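PDB 1UPS: glcnac-alpha-1,4-gal-releasing endo-beta-galactosidase from Clostridium perfringens, which probably hydrolyses O-glycosidic bonds as a family 16 endo-beta-galactosidase that releases GlcNAc-alpha-1,4-Gal from glycans, and binds a calcium ion. Local coordinates for residues Ile25-Ala28 against Gly29-Leu32; Thr42-Arg45 against Glu46-Thr49; Ser207-Pro210 against Thr211-Tyr214; Glu120-Gly123 against Tyr124-Lys127; Thr157-Trp160 against Phe161-Lys164. All coordinates share one frame; numbering follows the deposited sequence.

Interaction 1: residues Ile25-Ala28 against Gly29-Leu32; sequences IEKA and GYKL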
loop_
_atom_site.group_PDB
_atom_site.type_symbol
_atom_site.label_atom_id
_atom_site.label_comp_id
_atom_site.label_asym_id
_atom_site.label_seq_id
_atom_site.Cartn_x
_atom_site.Cartn_y
_atom_site.Cartn_z
ATOM N N ILE A 25 10.272 17.555 -8.769
ATOM C CA ILE A 25 9.683 16.872 -9.915
ATOM C C ILE A 25 10.626 15.781 -10.441
ATOM O O ILE A 25 10.176 14.692 -10.852
ATOM C CB ILE A 25 9.283 17.897 -11.009
ATOM C CG1 ILE A 25 8.056 18.693 -10.544
ATOM C CG2 ILE A 25 8.973 17.187 -12.324
ATOM C CD1 ILE A 25 7.749 19.960 -11.337
ATOM N N GLU A 26 11.925 16.059 -10.415
ATOM C CA GLU A 26 12.917 15.059 -10.825
ATOM C C GLU A 26 13.356 14.214 -9.631
ATOM O O GLU A 26 13.689 14.744 -8.562
ATOM C CB GLU A 26 14.105 15.710 -11.534
ATOM N N LYS A 27 13.311 12.895 -9.826
ATOM C CA LYS A 27 13.637 11.913 -8.803
ATOM C C LYS A 27 14.872 11.139 -9.233
ATOM O O LYS A 27 14.876 10.507 -10.293
ATOM C CB LYS A 27 12.451 10.941 -8.637
ATOM C CG LYS A 27 12.596 9.925 -7.519
ATOM C CD LYS A 27 11.366 8.976 -7.443
ATOM C CE LYS A 27 11.050 8.578 -5.995
ATOM N NZ LYS A 27 12.039 7.641 -5.385
ATOM N N ALA A 28 15.927 11.202 -8.419
ATOM C CA ALA A 28 17.184 10.517 -8.745
ATOM C C ALA A 28 16.983 9.018 -9.008
ATOM O O ALA A 28 16.363 8.320 -8.203
ATOM C CB ALA A 28 18.211 10.737 -7.650
ATOM N N GLY A 29 17.491 8.555 -10.149
ATOM C CA GLY A 29 17.409 7.158 -10.549
ATOM C C GLY A 29 16.131 6.802 -11.303
ATOM O O GLY A 29 15.932 5.639 -11.683
ATOM N N TYR A 30 15.284 7.807 -11.525
ATOM C CA TYR A 30 13.986 7.626 -12.166
ATOM C C TYR A 30 13.745 8.653 -13.268
ATOM O O TYR A 30 14.412 9.700 -13.324
ATOM C CB TYR A 30 12.872 7.776 -11.124
ATOM C CG TYR A 30 12.781 6.659 -10.110
ATOM C CD1 TYR A 30 13.662 6.598 -9.025
ATOM C CD2 TYR A 30 11.786 5.685 -10.211
ATOM C CE1 TYR A 30 13.577 5.583 -8.080
ATOM C CE2 TYR A 30 11.683 4.653 -9.266
ATOM C CZ TYR A 30 12.580 4.618 -8.198
ATOM O OH TYR A 30 12.505 3.618 -7.261
ATOM N N LYS A 31 12.771 8.342 -14.127
ATOM C CA LYS A 31 12.297 9.244 -15.157
ATOM C C LYS A 31 10.826 9.528 -14.918
ATOM O O LYS A 31 10.045 8.613 -14.655
ATOM C CB LYS A 31 12.485 8.637 -16.554
ATOM N N LEU A 32 10.438 10.790 -15.005
ATOM C CA LEU A 32 9.032 11.138 -14.806
ATOM C C LEU A 32 8.191 10.644 -15.993
ATOM O O LEU A 32 8.496 10.968 -17.145
ATOM C CB LEU A 32 8.879 12.653 -14.615
ATOM C CG LEU A 32 7.460 13.138 -14.312
ATOM C CD1 LEU A 32 7.033 12.738 -12.893
ATOM C CD2 LEU A 32 7.366 14.655 -14.514
HETATM O O HOH W 1 12.879 12.009 -12.465
#
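Lys27 lies along the side of Tyr30, the two side chains pointing the same way. CD of Lys27 sits over one face of the Tyr30 ring, offset toward the rim, and makes a CH-pi contact 3.7 Å from Tyr30 CD1. The chain starts straight, with CG anti to the backbone N (chi1 -175°), and bends at chi3 and chi4. The bend brings NZ of Lys27 back over the same ring as an off-centre cation-pi partner, 3.7 Å from Tyr30 CE1. At the ring edge, in its plane, the backbone O of Ala28 approaches Tyr30 CD1 at 3.3 Å.

The backbone sets up this pairing. Tyr30 N donates to Lys27 O at 3.0 Å, with a moderately bent N-H...O angle of 144°. This bond closes a type II beta turn, and Gly29 takes the positive-phi position in it. Past the turn the chain runs back on itself. One water joins the two arms: it accepts from Lys27 N at 2.8 Å and donates to Tyr30 O at 2.9 Å. Further out, the Ile25 CG2 methyl meets Leu32 CD2 at 3.7 Å.

Around this surface contact, Trp277 of strand 267-279 packs on Lys27, Tyr30 and Leu32. Tyr30 OH is hydrogen-bonded to Glu220, and Lys27 has a second aromatic partner in Tyr130. The arrangement is a tight reverse turn. It leads into strand 30-36, which pairs antiparallel with strand 267-279 in a curved sheet of the GH16 beta-sandwich.

Interaction 2: residues Thr42-Arg45 against Glu46-Thr49; sequences TLDR and EKWT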
loop_
_atom_site.group_PDB
_atom_site.type_symbol
_atom_site.label_atom_id
_atom_site.label_comp_id
_atom_site.label_asym_id
_atom_site.label_seq_id
_atom_site.Cartn_x
_atom_site.Cartn_y
_atom_site.Cartn_z
ATOM N N THR A 42 -8.912 24.501 -15.129
ATOM C CA THR A 42 -9.677 23.415 -15.739
ATOM C C THR A 42 -8.960 22.074 -15.658
ATOM O O THR A 42 -7.720 22.003 -15.702
ATOM C CB THR A 42 -10.026 23.711 -17.206
ATOM O OG1 THR A 42 -8.822 23.802 -17.956
ATOM C CG2 THR A 42 -10.629 25.094 -17.376
ATOM N N LEU A 43 -9.761 21.016 -15.571
ATOM C CA LEU A 43 -9.247 19.659 -15.546
ATOM C C LEU A 43 -8.660 19.328 -16.917
ATOM O O LEU A 43 -9.276 19.629 -17.940
ATOM C CB LEU A 43 -10.383 18.694 -15.231
ATOM C CG LEU A 43 -10.000 17.233 -15.009
ATOM C CD1 LEU A 43 -9.243 17.068 -13.687
ATOM C CD2 LEU A 43 -11.264 16.386 -14.985
ATOM N N ASP A 44 -7.481 18.713 -16.933
ATOM C CA ASP A 44 -6.816 18.348 -18.188
ATOM C C ASP A 44 -7.502 17.114 -18.762
ATOM O O ASP A 44 -7.318 15.997 -18.261
ATOM C CB ASP A 44 -5.331 18.068 -17.936
ATOM C CG ASP A 44 -4.537 17.852 -19.216
ATOM O OD1 ASP A 44 -5.110 17.480 -20.261
ATOM O OD2 ASP A 44 -3.312 18.044 -19.259
ATOM N N ARG A 45 -8.287 17.312 -19.814
ATOM C CA ARG A 45 -9.111 16.225 -20.340
ATOM C C ARG A 45 -8.330 15.235 -21.214
ATOM O O ARG A 45 -8.881 14.234 -21.695
ATOM C CB ARG A 45 -10.345 16.795 -21.048
ATOM C CG ARG A 45 -11.247 17.534 -20.065
ATOM C CD ARG A 45 -12.636 17.836 -20.569
ATOM N NE ARG A 45 -13.408 18.563 -19.558
ATOM C CZ ARG A 45 -14.119 17.982 -18.587
ATOM N NH1 ARG A 45 -14.176 16.655 -18.494
ATOM N NH2 ARG A 45 -14.790 18.732 -17.716
ATOM N N GLU A 46 -7.044 15.509 -21.409
ATOM C CA GLU A 46 -6.164 14.525 -22.021
ATOM C C GLU A 46 -5.694 13.508 -20.979
ATOM O O GLU A 46 -5.168 12.450 -21.337
ATOM C CB GLU A 46 -4.968 15.209 -22.716
ATOM C CG GLU A 46 -5.326 15.942 -24.014
ATOM C CD GLU A 46 -6.011 15.056 -25.049
ATOM O OE1 GLU A 46 -7.042 15.489 -25.615
ATOM O OE2 GLU A 46 -5.522 13.930 -25.313
ATOM N N LYS A 47 -5.900 13.809 -19.696
ATOM C CA LYS A 47 -5.441 12.924 -18.607
ATOM C C LYS A 47 -6.589 12.299 -17.811
ATOM O O LYS A 47 -6.474 11.158 -17.334
ATOM C CB LYS A 47 -4.533 13.705 -17.645
ATOM C CG LYS A 47 -3.270 14.237 -18.297
ATOM C CD LYS A 47 -2.397 15.050 -17.350
ATOM C CE LYS A 47 -1.088 15.453 -18.092
ATOM N NZ LYS A 47 -0.332 16.526 -17.404
ATOM N N TRP A 48 -7.678 13.057 -17.655
ATOM C CA TRP A 48 -8.778 12.688 -16.749
ATOM C C TRP A 48 -10.153 12.825 -17.386
ATOM O O TRP A 48 -10.394 13.732 -18.208
ATOM C CB TRP A 48 -8.775 13.587 -15.492
ATOM C CG TRP A 48 -7.475 13.594 -14.766
ATOM C CD1 TRP A 48 -6.505 14.560 -14.829
ATOM C CD2 TRP A 48 -6.981 12.582 -13.882
ATOM N NE1 TRP A 48 -5.443 14.216 -14.022
ATOM C CE2 TRP A 48 -5.696 12.997 -13.448
ATOM C CE3 TRP A 48 -7.491 11.355 -13.415
ATOM C CZ2 TRP A 48 -4.922 12.248 -12.550
ATOM C CZ3 TRP A 48 -6.717 10.598 -12.523
ATOM C CH2 TRP A 48 -5.436 11.047 -12.111
ATOM N N THR A 49 -11.061 11.951 -16.958
ATOM C CA THR A 49 -12.482 12.208 -17.101
ATOM C C THR A 49 -13.100 12.534 -15.732
ATOM O O THR A 49 -12.620 12.052 -14.702
ATOM C CB THR A 49 -13.191 11.041 -17.829
ATOM O OG1 THR A 49 -14.557 11.409 -18.080
ATOM C CG2 THR A 49 -13.273 9.749 -16.968
HETATM O O HOH W 2 -11.481 13.046 -21.279
#
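Glu46 meets Asp44 through its backbone N, which donates to Asp44 OD1 at 3.0 Å. The carboxylate oxygen is reached on its anti side, with the donor 25° out of the carboxylate plane. A side-chain oxygen bound to the N-H two residues on is an Asx turn. Asp44 CG stands anti to its own backbone N (chi1 -173°), and this swings the carboxylate forward over the following residues.

Lys47 comes next. Its N donates to Asp44 O at 3.0 Å from well above the carbonyl plane. Its extended side chain crosses the Asp44 carboxylate, with CE 3.6 Å from Asp44 OD2. The salt bridge beyond it is long, 3.8 Å from Lys47 NZ to Asp44 OD2, and NZ has a hydrogen bond to Ser35 O. These turns lie in the loop between strands 30-36 and 66-70 of the GH16 beta-sandwich.

Trp48 N is the second donor to Asp44 O, again at 3.0 Å but nearly in line with the C=O bond. One carbonyl oxygen thus accepts from two successive N-H groups. The Trp48 side chain crosses Leu43 at about a right angle, and Trp48 CB rests 3.8 Å from Leu43 CD2. Both pack on Ile98 of strand 94-99, while Trp48 NE1 binds Asp36. Trp48 O receives a CA-H...O contact from Arg45 CA. Thr49 carries the chain on to a backbone hydrogen bond with Met99.

Interaction 3: residues Ser207-Pro210 against Thr211-Tyr214; sequences SGDP and TSEY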
loop_
_atom_site.group_PDB
_atom_site.type_symbol
_atom_site.label_atom_id
_atom_site.label_comp_id
_atom_site.label_asym_id
_atom_site.label_seq_id
_atom_site.Cartn_x
_atom_site.Cartn_y
_atom_site.Cartn_z
ATOM N N SER A 207 3.683 10.938 12.233
ATOM C CA SER A 207 3.846 12.373 12.494
ATOM C C SER A 207 2.825 13.167 11.710
ATOM O O SER A 207 2.292 12.687 10.703
ATOM C CB SER A 207 5.252 12.846 12.105
ATOM O OG SER A 207 5.520 12.524 10.756
ATOM N N GLY A 208 2.551 14.383 12.177
ATOM C CA GLY A 208 1.677 15.284 11.447
ATOM C C GLY A 208 0.187 15.065 11.680
ATOM O O GLY A 208 -0.229 14.138 12.386
ATOM N N ASP A 209 -0.596 15.962 11.078
ATOM C CA ASP A 209 -2.049 16.017 11.193
ATOM C C ASP A 209 -2.628 16.024 9.777
ATOM O O ASP A 209 -2.774 17.089 9.165
ATOM C CB ASP A 209 -2.456 17.313 11.931
ATOM C CG ASP A 209 -3.907 17.293 12.418
ATOM O OD1 ASP A 209 -4.640 18.311 12.241
ATOM O OD2 ASP A 209 -4.409 16.310 12.989
ATOM N N PRO A 210 -2.910 14.846 9.219
ATOM C CA PRO A 210 -3.329 14.756 7.813
ATOM C C PRO A 210 -4.531 15.621 7.392
ATOM O O PRO A 210 -4.591 15.929 6.212
ATOM C CB PRO A 210 -3.656 13.263 7.645
ATOM C CG PRO A 210 -2.650 12.607 8.588
ATOM C CD PRO A 210 -2.775 13.506 9.830
ATOM N N THR A 211 -5.431 15.991 8.309
ATOM C CA THR A 211 -6.634 16.765 7.940
ATOM C C THR A 211 -6.468 18.291 8.008
ATOM O O THR A 211 -7.390 19.038 7.654
ATOM C CB THR A 211 -7.873 16.348 8.775
ATOM O OG1 THR A 211 -7.682 16.698 10.169
ATOM C CG2 THR A 211 -8.054 14.827 8.765
ATOM N N SER A 212 -5.288 18.755 8.426
ATOM C CA SER A 212 -5.006 20.200 8.434
ATOM C C SER A 212 -3.727 20.586 7.689
ATOM O O SER A 212 -3.375 21.784 7.607
ATOM C CB SER A 212 -4.942 20.736 9.871
ATOM O OG SER A 212 -3.781 20.257 10.532
ATOM N N GLU A 213 -3.028 19.579 7.168
ATOM C CA GLU A 213 -1.706 19.756 6.539
ATOM C C GLU A 213 -1.586 18.941 5.242
ATOM O O GLU A 213 -2.181 17.872 5.112
ATOM C CB GLU A 213 -0.611 19.269 7.499
ATOM C CG GLU A 213 -0.572 20.016 8.826
ATOM C CD GLU A 213 0.156 19.266 9.935
ATOM O OE1 GLU A 213 0.187 19.814 11.056
ATOM O OE2 GLU A 213 0.685 18.149 9.705
ATOM N N TYR A 214 -0.774 19.423 4.303
ATOM C CA TYR A 214 -0.398 18.594 3.167
ATOM C C TYR A 214 0.646 17.581 3.619
ATOM O O TYR A 214 1.619 17.950 4.315
ATOM C CB TYR A 214 0.196 19.434 2.043
ATOM C CG TYR A 214 -0.859 20.158 1.258
ATOM C CD1 TYR A 214 -1.532 19.525 0.201
ATOM C CD2 TYR A 214 -1.207 21.467 1.588
ATOM C CE1 TYR A 214 -2.515 20.219 -0.549
ATOM C CE2 TYR A 214 -2.178 22.161 0.864
ATOM C CZ TYR A 214 -2.842 21.525 -0.191
ATOM O OH TYR A 214 -3.808 22.226 -0.892
HETATM O O HOH W 3 -5.700 15.126 11.089
#
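Asp209 O takes the N-H of Ser212 at 3.1 Å, and the backbone angles of Pro210 and Thr211 between them are close to those of a type I beta turn. The turn lies in the loop that carries the chain from strand 199-204, an edge strand of the six-stranded sheet, to strand 215-221 in the other sheet of the GH16 beta-sandwich.

The side chain of Asp209 ties the same turn a second time. Ser212 OG donates to Asp209 OD1 at 2.7 Å, using the anti lone pair of that oxygen. OG of Ser212 stands between its backbone N and carbonyl carbon (chi1 70°), and there it faces the carboxylate. The other oxygen, Asp209 OD2, receives a weak bond from a water that accepts from Thr211 N at 2.9 Å.

Glu213 reaches back with a chain extended beyond CG. Its OE2 is hydrogen-bonded to His215 NE2. Pro210 turns away and packs on Leu137 and Val205. Glu213 OE2 has a second partner in Asp209 N at 2.9 Å. The N-H...O angle is nearly straight at 169°, and the N-H comes from above the carboxylate plane.

Interaction 4: residues Glu120-Gly123 against Tyr124-Lys127; sequences EWRG and YTTK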
loop_
_atom_site.group_PDB
_atom_site.type_symbol
_atom_site.label_atom_id
_atom_site.label_comp_id
_atom_site.label_asym_id
_atom_site.label_seq_id
_atom_site.Cartn_x
_atom_site.Cartn_y
_atom_site.Cartn_z
ATOM N N GLU A 120 -13.556 3.115 -25.538
ATOM C CA GLU A 120 -12.384 3.022 -24.670
ATOM C C GLU A 120 -11.487 4.238 -24.798
ATOM O O GLU A 120 -11.110 4.642 -25.911
ATOM C CB GLU A 120 -11.613 1.734 -24.957
ATOM C CG GLU A 120 -10.424 1.502 -24.032
ATOM C CD GLU A 120 -9.643 0.247 -24.387
ATOM O OE1 GLU A 120 -10.113 -0.565 -25.229
ATOM O OE2 GLU A 120 -8.557 0.055 -23.815
ATOM N N TRP A 121 -11.154 4.821 -23.644
ATOM C CA TRP A 121 -10.223 5.945 -23.576
ATOM C C TRP A 121 -9.272 5.766 -22.385
ATOM O O TRP A 121 -9.685 5.330 -21.303
ATOM C CB TRP A 121 -11.001 7.280 -23.504
ATOM C CG TRP A 121 -10.128 8.467 -23.181
ATOM C CD1 TRP A 121 -9.426 9.257 -24.064
ATOM C CD2 TRP A 121 -9.859 8.986 -21.879
ATOM N NE1 TRP A 121 -8.731 10.228 -23.380
ATOM C CE2 TRP A 121 -8.977 10.085 -22.033
ATOM C CE3 TRP A 121 -10.287 8.641 -20.582
ATOM C CZ2 TRP A 121 -8.525 10.849 -20.943
ATOM C CZ3 TRP A 121 -9.809 9.378 -19.495
ATOM C CH2 TRP A 121 -8.943 10.476 -19.687
ATOM N N ARG A 122 -7.992 6.076 -22.594
ATOM C CA ARG A 122 -6.983 5.867 -21.568
ATOM C C ARG A 122 -6.149 7.133 -21.427
ATOM O O ARG A 122 -5.279 7.419 -22.275
ATOM C CB ARG A 122 -6.086 4.656 -21.895
ATOM C CG ARG A 122 -6.869 3.363 -22.212
ATOM C CD ARG A 122 -6.008 2.250 -22.751
ATOM N NE ARG A 122 -5.220 1.537 -21.742
ATOM C CZ ARG A 122 -5.537 0.338 -21.252
ATOM N NH1 ARG A 122 -4.733 -0.255 -20.376
ATOM N NH2 ARG A 122 -6.669 -0.265 -21.626
ATOM N N GLY A 123 -6.442 7.895 -20.374
ATOM C CA GLY A 123 -5.670 9.080 -20.018
ATOM C C GLY A 123 -4.291 8.702 -19.518
ATOM O O GLY A 123 -3.264 9.216 -20.008
ATOM N N TYR A 124 -4.258 7.803 -18.536
ATOM C CA TYR A 124 -3.013 7.222 -18.051
ATOM C C TYR A 124 -3.250 5.845 -17.453
ATOM O O TYR A 124 -3.909 5.710 -16.417
ATOM C CB TYR A 124 -2.326 8.124 -17.011
ATOM C CG TYR A 124 -0.953 7.596 -16.618
ATOM C CD1 TYR A 124 0.095 7.578 -17.546
ATOM C CD2 TYR A 124 -0.710 7.095 -15.330
ATOM C CE1 TYR A 124 1.353 7.085 -17.199
ATOM C CE2 TYR A 124 0.542 6.579 -14.976
ATOM C CZ TYR A 124 1.569 6.590 -15.922
ATOM O OH TYR A 124 2.811 6.105 -15.596
ATOM N N THR A 125 -2.720 4.827 -18.117
ATOM C CA THR A 125 -2.736 3.473 -17.584
ATOM C C THR A 125 -1.315 2.939 -17.678
ATOM O O THR A 125 -0.640 3.132 -18.709
ATOM C CB THR A 125 -3.671 2.557 -18.410
ATOM O OG1 THR A 125 -3.308 2.644 -19.793
ATOM C CG2 THR A 125 -5.145 3.065 -18.372
ATOM N N THR A 126 -0.859 2.241 -16.644
ATOM C CA THR A 126 0.518 1.738 -16.649
ATOM C C THR A 126 0.691 0.514 -15.747
ATOM O O THR A 126 -0.173 0.240 -14.915
ATOM C CB THR A 126 1.498 2.899 -16.268
ATOM O OG1 THR A 126 2.821 2.627 -16.770
ATOM C CG2 THR A 126 1.703 2.982 -14.756
ATOM N N LYS A 127 1.794 -0.216 -15.927
ATOM C CA LYS A 127 2.145 -1.320 -15.031
ATOM C C LYS A 127 3.505 -1.017 -14.391
ATOM O O LYS A 127 4.498 -0.811 -15.104
ATOM C CB LYS A 127 2.187 -2.641 -15.817
ATOM C CG LYS A 127 2.650 -3.862 -15.007
ATOM C CD LYS A 127 2.702 -5.170 -15.844
ATOM C CE LYS A 127 3.707 -5.094 -16.982
ATOM N NZ LYS A 127 3.557 -6.245 -17.935
#
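Arg122 crosses Thr125 at about a right angle and binds its hydroxyl. The contact sits where strand 121-122, one half of a two-stranded antiparallel sheet with 101-102, gives way to the loop before strand 129-136 of the GH16 beta-sandwich.

Arg122 CB begins 4.0 Å from the Thr125 CG2 methyl, a loose apolar touch. Arg122 CD passes 4.0 Å from Thr125 OG1. The chain then bends at chi3 (78°), and this turns the guanidinium back across the threonine. Arg122 NE donates to Thr125 OG1 at 2.9 Å. The N-H...O angle is 148° and the hydroxyl lies 20° out of the guanidinium plane, so the bond is somewhat bent. Thr125 OG1 is placed between its backbone N and carbonyl carbon, where it faces NE. Arg122 NH1 passes 3.6 Å from Thr125 CB.

The guanidinium tip is met by acidic side chains. NH1 forms a salt bridge with Glu245, whose OE1 also holds Thr125 OG1. That carboxylate therefore joins both partners of the contact, and probably helps to fix the rotation of the hydroxyl. NH2 has salt bridges to Asp155 and to Glu120. Together the three carboxylates hold the guanidinium in its orientation.

Tyr124, just before Thr125, points away from the arginine. Its ring stacks with Phe34 and its OH binds Asp33. At the tip of the arginine, Arg122 NH2 meets Glu120 OE2 at 2.9 Å, nearly along the C-O axis of that oxygen and in the guanidinium plane.

Interaction 5: residues Thr157-Trp160 against Phe161-Lys164; sequences TNDW and FNSK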
loop_
_atom_site.group_PDB
_atom_site.type_symbol
_atom_site.label_atom_id
_atom_site.label_comp_id
_atom_site.label_asym_id
_atom_site.label_seq_id
_atom_site.Cartn_x
_atom_site.Cartn_y
_atom_site.Cartn_z
ATOM N N THR A 157 -9.742 -9.692 -21.475
ATOM C CA THR A 157 -11.027 -9.989 -22.139
ATOM C C THR A 157 -11.863 -8.761 -22.490
ATOM O O THR A 157 -12.858 -8.873 -23.224
ATOM C CB THR A 157 -11.909 -10.827 -21.225
ATOM O OG1 THR A 157 -12.098 -10.113 -19.998
ATOM C CG2 THR A 157 -11.204 -12.089 -20.821
ATOM N N ASN A 158 -11.532 -7.625 -21.883
ATOM C CA ASN A 158 -12.339 -6.412 -22.005
ATOM C C ASN A 158 -13.775 -6.608 -21.529
ATOM O O ASN A 158 -14.684 -5.923 -21.973
ATOM C CB ASN A 158 -12.285 -5.844 -23.430
ATOM C CG ASN A 158 -10.861 -5.653 -23.905
ATOM O OD1 ASN A 158 -10.071 -4.944 -23.249
ATOM N ND2 ASN A 158 -10.503 -6.307 -25.047
ATOM N N ASP A 159 -13.963 -7.567 -20.638
ATOM C CA ASP A 159 -15.217 -7.665 -19.901
ATOM C C ASP A 159 -14.892 -7.834 -18.421
ATOM O O ASP A 159 -13.718 -7.704 -18.050
ATOM C CB ASP A 159 -16.121 -8.748 -20.496
ATOM C CG ASP A 159 -15.667 -10.169 -20.199
ATOM O OD1 ASP A 159 -14.782 -10.426 -19.341
ATOM O OD2 ASP A 159 -16.192 -11.129 -20.812
ATOM N N TRP A 160 -15.901 -8.100 -17.581
ATOM C CA TRP A 160 -15.649 -8.368 -16.153
ATOM C C TRP A 160 -15.628 -9.861 -15.841
ATOM O O TRP A 160 -14.672 -10.377 -15.260
ATOM C CB TRP A 160 -16.710 -7.676 -15.263
ATOM C CG TRP A 160 -16.607 -8.067 -13.802
ATOM C CD1 TRP A 160 -17.371 -8.998 -13.133
ATOM C CD2 TRP A 160 -15.678 -7.552 -12.840
ATOM N NE1 TRP A 160 -16.968 -9.098 -11.820
ATOM C CE2 TRP A 160 -15.938 -8.206 -11.608
ATOM C CE3 TRP A 160 -14.643 -6.596 -12.894
ATOM C CZ2 TRP A 160 -15.216 -7.931 -10.441
ATOM C CZ3 TRP A 160 -13.921 -6.313 -11.724
ATOM C CH2 TRP A 160 -14.207 -6.986 -10.516
ATOM N N PHE A 161 -16.686 -10.572 -16.229
ATOM C CA PHE A 161 -16.861 -11.934 -15.736
ATOM C C PHE A 161 -15.795 -12.936 -16.194
ATOM O O PHE A 161 -15.497 -13.916 -15.478
ATOM C CB PHE A 161 -18.291 -12.412 -16.016
ATOM C CG PHE A 161 -19.311 -11.692 -15.189
ATOM C CD1 PHE A 161 -20.124 -10.720 -15.757
ATOM C CD2 PHE A 161 -19.411 -11.942 -13.825
ATOM C CE1 PHE A 161 -21.070 -10.034 -14.979
ATOM C CE2 PHE A 161 -20.354 -11.263 -13.038
ATOM C CZ PHE A 161 -21.163 -10.301 -13.620
ATOM N N ASN A 162 -15.182 -12.668 -17.345
ATOM C CA ASN A 162 -14.110 -13.535 -17.828
ATOM C C ASN A 162 -12.700 -12.980 -17.608
ATOM O O ASN A 162 -11.717 -13.678 -17.844
ATOM C CB ASN A 162 -14.331 -13.901 -19.286
ATOM C CG ASN A 162 -15.648 -14.613 -19.496
ATOM O OD1 ASN A 162 -15.819 -15.747 -19.055
ATOM N ND2 ASN A 162 -16.602 -13.932 -20.129
ATOM N N SER A 163 -12.617 -11.754 -17.102
ATOM C CA SER A 163 -11.323 -11.134 -16.828
ATOM C C SER A 163 -10.705 -11.664 -15.534
ATOM O O SER A 163 -11.414 -11.893 -14.532
ATOM C CB SER A 163 -11.465 -9.615 -16.718
ATOM O OG SER A 163 -10.193 -9.004 -16.523
ATOM N N LYS A 164 -9.379 -11.810 -15.549
ATOM C CA LYS A 164 -8.610 -12.058 -14.343
ATOM C C LYS A 164 -7.725 -10.826 -14.022
ATOM O O LYS A 164 -6.852 -10.912 -13.169
ATOM C CB LYS A 164 -7.714 -13.285 -14.515
ATOM C CG LYS A 164 -8.444 -14.628 -14.635
#
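Trp160 points the edge of its indole at the face of Phe161. The pair is edge-to-face, with planes at 84° and the five-membered ring centroid 4.9 Å from that of Phe161. CD1 of Trp160 does the touching: it lies over the centre of the phenyl ring, 3.6 Å from Phe161 CD2. Both residues belong to a type I beta turn from Trp160 to Ser163, closed by Ser163 N on Trp160 O at 3.1 Å. The turn lies in the loop between strands 145-152 and 168-170, antiparallel neighbours in the six-stranded sheet of the GH16 fold.

Asp159 and Asn162 cross with their carboxylate and amide planes 35° apart. Asn162 ND2 lies on the syn side of Asp159 OD2 and donates to it at 2.9 Å. Two bonds thus join the residues, since Asn162 N also gives its hydrogen to Asp159 OD1, at 3.0 Å. Thr157 points toward the turn, its CG2 methyl 3.4 Å from Asn162 O.

Ser163 is buried, and its OG binds Asp156. Gln154 NE2 is hydrogen-bonded to Asp159 O, and the side chains of Trp160 and Ser163 pack on Gln154. Asp159 OD1 has a second donor in Thr157 OG1 at 2.8 Å, which comes to it from the face of the carboxylate plane opposite to Asn162 N.

In the fold
All five contacts are local turns or bends within the GH16 domain. Along the chain they come in the order 1, 2, 4, 5, 3. Interactions 2 and 4 touch: the Trp121 ring packs on the backbone of 45-48, with Trp121 CH2 3.5 Å from Lys47 O. Interaction 5 is about 17 Å from interaction 4, centre to centre. Interaction 3 lies on the opposite side of the chain's centre from interaction 5, about 40 Å away between centres. Interaction 1 opens strand 30-36. The loop of interaction 2 joins two strands of the eight-stranded sheet. Interaction 4 leads from the two-stranded sheet into it. Interaction 5 joins two strands of the six-stranded sheet, and interaction 3 passes between the main sheets.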